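Local coordinates for orphan protein TM0875 (Thermotoga maritima, PDB 1O22), which is of unknown function but adopts a fold that was new when its structure was solved and packs as a two-fold symmetric pair in the crystal, at the interface of chains A and B. Sequence-based numbering; all coordinates share one arbitrary frame. Chains: chain A/B, orphan protein TM0875.

Contact 1 and contact 2 lie about 32 Å apart, measured between the centres of their C-alpha atoms, and share no residues. Contact 1 joins the region of strands 75-81 and 122-128 of chain A to strands 75-81 and 100-107 of chain B, and the two-fold symmetry gives it a twin with the chains exchanged. Contact 2 pairs the short strand 48-50 with its own copy, flanked by helix 31-44 of each chain. Both use antiparallel strand pairing between chains, so the two copies are clasped at well-separated places. Such an arrangement would suit a dimer, although the deposited pair alone does not prove one in solution.

Contact 1: the interface of chains A and B. Residues chain A 73, 76, 124, 126; chain B 80, 103.
B:Leu80 packs against A:Pro73, A:Ala76 and A:Tyr126. Its CB lies 3.6 Å from CB of A:Pro73, the two side chains running alongside each other in the same direction. The first torsion (chi1 -51°) puts CG anti to the carbonyl carbon and carries the branch point toward chain A, where the two methyls diverge. CD1 comes over the CE1-CZ rim of the A:Tyr126 ring, 3.5 Å from CE1, whereas CD2 packs 3.7 Å from the A:Ala76 CB methyl. The ring is itself backed within chain A by CG of A:Pro73, which sits toward the rim over the same face that CD1 approaches.

The B:Glu103 and A:Tyr126 side chains approach each other from opposite directions. The extended glutamate chain is modelled with carboxylate oxygen OE2 at the ring edge, but so close to the phenol OH that its exact placement is doubtful. The other oxygen, OE1, forms a salt bridge with NZ of A:Lys124 at 3.3 Å, a weak hydrogen bond, reached by a lysine chain extended beyond CG. Replacing this lysine with an alanine would probably leave the B:Glu103 carboxylate without this positive mate and freer to turn.

A:Ala76 and B:Leu80 pair as an antiparallel bridge between the two copies of strand 75-81, with A:Lys124 and A:Tyr126 on strand 122-128 and B:Glu103 on strand 100-107.

Contact 2: the interface of chains A and B. Residues chain A 37, 48-50; chain B 37, 48-50.
A:Glu49 and B:Glu49 face each other through their backbones at the centre of an antiparallel pairing of two short strands. Reciprocal hydrogen bonds run from the amide N of A:Glu49 to the carbonyl O of B:Glu49, and from N of B:Glu49 to O of A:Glu49, each 2.9 Å long. Both are nearly straight at the hydrogen (175°), although each donor is tilted 33° from the plane of its carbonyl. This closed pair of bonds satisfies both backbone groups of the central residue in each chain. On either side, A:Leu48 is in bridge register with B:Pro50, and A:Pro50 with B:Leu48. The proline nitrogens carry no hydrogen to donate; the glutamate backbones supply the reciprocal pair. The glutamate side chains are poorly ordered.

Apolar contacts surround this pairing. The two Leu48 side chains cross at about a right angle, their CB atoms 3.7 Å apart (A:Leu48 CB to B:Leu48 CB). Beyond CB, the two methyls of each leucine take different surfaces. CD2 of A:Leu48 lies beside the proline, 3.8 Å from CA of B:Pro50, and the leucine and proline side chains point the same way. CD1 of A:Leu48 instead touches CG of the selenomethionine B:Met37 at 3.8 Å, meeting that chain at a slant. The second leucine torsion (chi2 172°) turns CD1 toward the partner's helix and CD2 toward its proline. The same contacts recur with the chains exchanged, and Leu48 has more of its surface buried by the partner than any other residue given here, 55 Å² in each chain.

The strands 48-50 pair antiparallel across the two-fold axis, with a helix 31-44 from each chain beside them. The patch thus ties the two copies together by backbone pairing and leucine packing, and may help hold a dimer.

Contact 1: the interface of chains A and B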
loop_
_atom_site.group_PDB
_atom_site.type_symbol
_atom_site.label_atom_id
_atom_site.label_comp_id
_atom_site.label_asym_id
_atom_site.label_seq_id
_atom_site.Cartn_x
_atom_site.Cartn_y
_atom_site.Cartn_z
ATOM N N PRO A 73 1.677 19.048 -6.480
ATOM C CA PRO A 73 2.776 18.532 -5.684
ATOM C C PRO A 73 3.891 17.960 -6.567
ATOM O O PRO A 73 3.662 17.441 -7.638
ATOM C CB PRO A 73 2.104 17.415 -4.868
ATOM C CG PRO A 73 0.922 17.000 -5.643
ATOM C CD PRO A 73 0.481 18.182 -6.432
ATOM N N ALA A 76 5.738 13.648 -2.150
ATOM C CA ALA A 76 4.868 13.188 -1.091
ATOM C C ALA A 76 5.786 12.853 0.088
ATOM O O ALA A 76 6.804 12.177 -0.087
ATOM C CB ALA A 76 4.097 11.972 -1.537
ATOM N N LYS A 124 -2.223 7.496 -7.131
ATOM C CA LYS A 124 -2.926 8.744 -6.822
ATOM C C LYS A 124 -2.464 9.750 -7.855
ATOM O O LYS A 124 -1.268 9.912 -8.062
ATOM C CB LYS A 124 -2.532 9.237 -5.432
ATOM C CG LYS A 124 -2.920 8.337 -4.275
ATOM C CD LYS A 124 -2.275 8.840 -3.002
ATOM C CE LYS A 124 -2.836 8.194 -1.750
ATOM N NZ LYS A 124 -1.955 8.544 -0.584
ATOM N N TYR A 126 -2.855 13.751 -9.386
ATOM C CA TYR A 126 -3.127 15.121 -8.981
ATOM C C TYR A 126 -3.116 15.932 -10.227
ATOM O O TYR A 126 -2.175 15.837 -11.031
ATOM C CB TYR A 126 -2.041 15.621 -8.035
ATOM C CG TYR A 126 -1.943 14.776 -6.821
ATOM C CD1 TYR A 126 -2.685 15.068 -5.686
ATOM C CD2 TYR A 126 -1.106 13.655 -6.806
ATOM C CE1 TYR A 126 -2.602 14.242 -4.564
ATOM C CE2 TYR A 126 -1.012 12.874 -5.740
ATOM C CZ TYR A 126 -1.753 13.162 -4.603
ATOM O OH TYR A 126 -1.620 12.313 -3.543
ATOM N N LEU B 80 1.972 16.759 1.051
ATOM C CA LEU B 80 2.557 16.960 -0.277
ATOM C C LEU B 80 3.153 18.363 -0.313
ATOM O O LEU B 80 2.581 19.311 0.211
ATOM C CB LEU B 80 1.468 16.814 -1.356
ATOM C CG LEU B 80 0.583 15.572 -1.334
ATOM C CD1 LEU B 80 -0.713 15.789 -2.047
ATOM C CD2 LEU B 80 1.346 14.420 -1.992
ATOM N N GLU B 103 -2.776 15.414 3.189
ATOM C CA GLU B 103 -3.671 14.595 2.400
ATOM C C GLU B 103 -4.337 13.475 3.223
ATOM O O GLU B 103 -5.501 13.133 3.004
ATOM C CB GLU B 103 -2.867 13.989 1.262
ATOM C CG GLU B 103 -3.725 13.286 0.244
ATOM C CD GLU B 103 -2.883 12.544 -0.741
ATOM O OE1 GLU B 103 -1.942 11.848 -0.302
ATOM O OE2 GLU B 103 -3.157 12.673 -1.942
#

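Contact 2: the interface of chains A and B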
loop_
_atom_site.group_PDB
_atom_site.type_symbol
_atom_site.label_atom_id
_atom_site.label_comp_id
_atom_site.label_asym_id
_atom_site.label_seq_id
_atom_site.Cartn_x
_atom_site.Cartn_y
_atom_site.Cartn_z
HETATM N N MSE A 37 -10.478 -21.321 -10.633
HETATM C CA MSE A 37 -10.379 -20.579 -9.364
HETATM C C MSE A 37 -11.535 -20.944 -8.471
HETATM O O MSE A 37 -11.357 -21.159 -7.281
HETATM C CB MSE A 37 -10.434 -19.072 -9.606
HETATM C CG MSE A 37 -9.169 -18.493 -10.217
HETATM SE SE MSE A 37 -9.395 -16.584 -10.721
HETATM C CE MSE A 37 -10.473 -16.046 -9.202
ATOM N N LEU A 48 -8.024 -17.747 -4.803
ATOM C CA LEU A 48 -6.823 -17.343 -5.511
ATOM C C LEU A 48 -7.169 -16.202 -6.463
ATOM O O LEU A 48 -8.243 -16.204 -7.048
ATOM C CB LEU A 48 -6.279 -18.517 -6.288
ATOM C CG LEU A 48 -5.840 -19.739 -5.504
ATOM C CD1 LEU A 48 -5.513 -20.910 -6.432
ATOM C CD2 LEU A 48 -4.649 -19.425 -4.625
ATOM N N GLU A 49 -6.296 -15.201 -6.540
ATOM C CA GLU A 49 -6.416 -14.089 -7.451
ATOM C C GLU A 49 -5.090 -13.928 -8.217
ATOM O O GLU A 49 -4.004 -14.164 -7.657
ATOM C CB GLU A 49 -6.671 -12.764 -6.698
ATOM C CG GLU A 49 -8.085 -12.544 -6.153
ATOM C CD GLU A 49 -9.077 -12.065 -7.201
ATOM O OE1 GLU A 49 -8.785 -11.075 -7.924
ATOM O OE2 GLU A 49 -10.162 -12.689 -7.303
ATOM N N PRO A 50 -5.180 -13.445 -9.456
ATOM C CA PRO A 50 -4.002 -13.228 -10.290
ATOM C C PRO A 50 -3.027 -12.239 -9.702
ATOM O O PRO A 50 -3.405 -11.159 -9.243
ATOM C CB PRO A 50 -4.599 -12.639 -11.587
ATOM C CG PRO A 50 -5.969 -13.178 -11.617
ATOM C CD PRO A 50 -6.420 -13.083 -10.184
HETATM N N MSE B 37 -2.056 -24.522 -8.478
HETATM C CA MSE B 37 -1.587 -23.185 -8.880
HETATM C C MSE B 37 -0.566 -23.314 -9.980
HETATM O O MSE B 37 -0.600 -22.571 -10.950
HETATM C CB MSE B 37 -0.923 -22.464 -7.710
HETATM C CG MSE B 37 -1.894 -21.969 -6.651
HETATM SE SE MSE B 37 -0.950 -21.255 -5.054
HETATM C CE MSE B 37 0.511 -20.389 -5.987
ATOM N N LEU B 48 -1.587 -17.402 -9.851
ATOM C CA LEU B 48 -2.596 -17.106 -8.851
ATOM C C LEU B 48 -1.966 -17.207 -7.465
ATOM O O LEU B 48 -1.128 -18.069 -7.240
ATOM C CB LEU B 48 -3.731 -18.094 -8.975
ATOM C CG LEU B 48 -4.509 -18.114 -10.276
ATOM C CD1 LEU B 48 -5.479 -19.295 -10.329
ATOM C CD2 LEU B 48 -5.259 -16.816 -10.484
ATOM N N GLU B 49 -2.310 -16.274 -6.581
ATOM C CA GLU B 49 -1.883 -16.265 -5.203
ATOM C C GLU B 49 -3.120 -16.099 -4.301
ATOM O O GLU B 49 -4.077 -15.392 -4.664
ATOM C CB GLU B 49 -0.941 -15.077 -4.909
ATOM C CG GLU B 49 0.500 -15.199 -5.413
ATOM C CD GLU B 49 1.391 -16.046 -4.518
ATOM O OE1 GLU B 49 1.435 -15.805 -3.282
ATOM O OE2 GLU B 49 2.054 -16.964 -5.059
ATOM N N PRO B 50 -3.056 -16.675 -3.101
ATOM C CA PRO B 50 -4.149 -16.586 -2.139
ATOM C C PRO B 50 -4.467 -15.171 -1.725
ATOM O O PRO B 50 -3.577 -14.380 -1.404
ATOM C CB PRO B 50 -3.602 -17.358 -0.919
ATOM C CG PRO B 50 -2.638 -18.304 -1.507
ATOM C CD PRO B 50 -1.938 -17.487 -2.561
#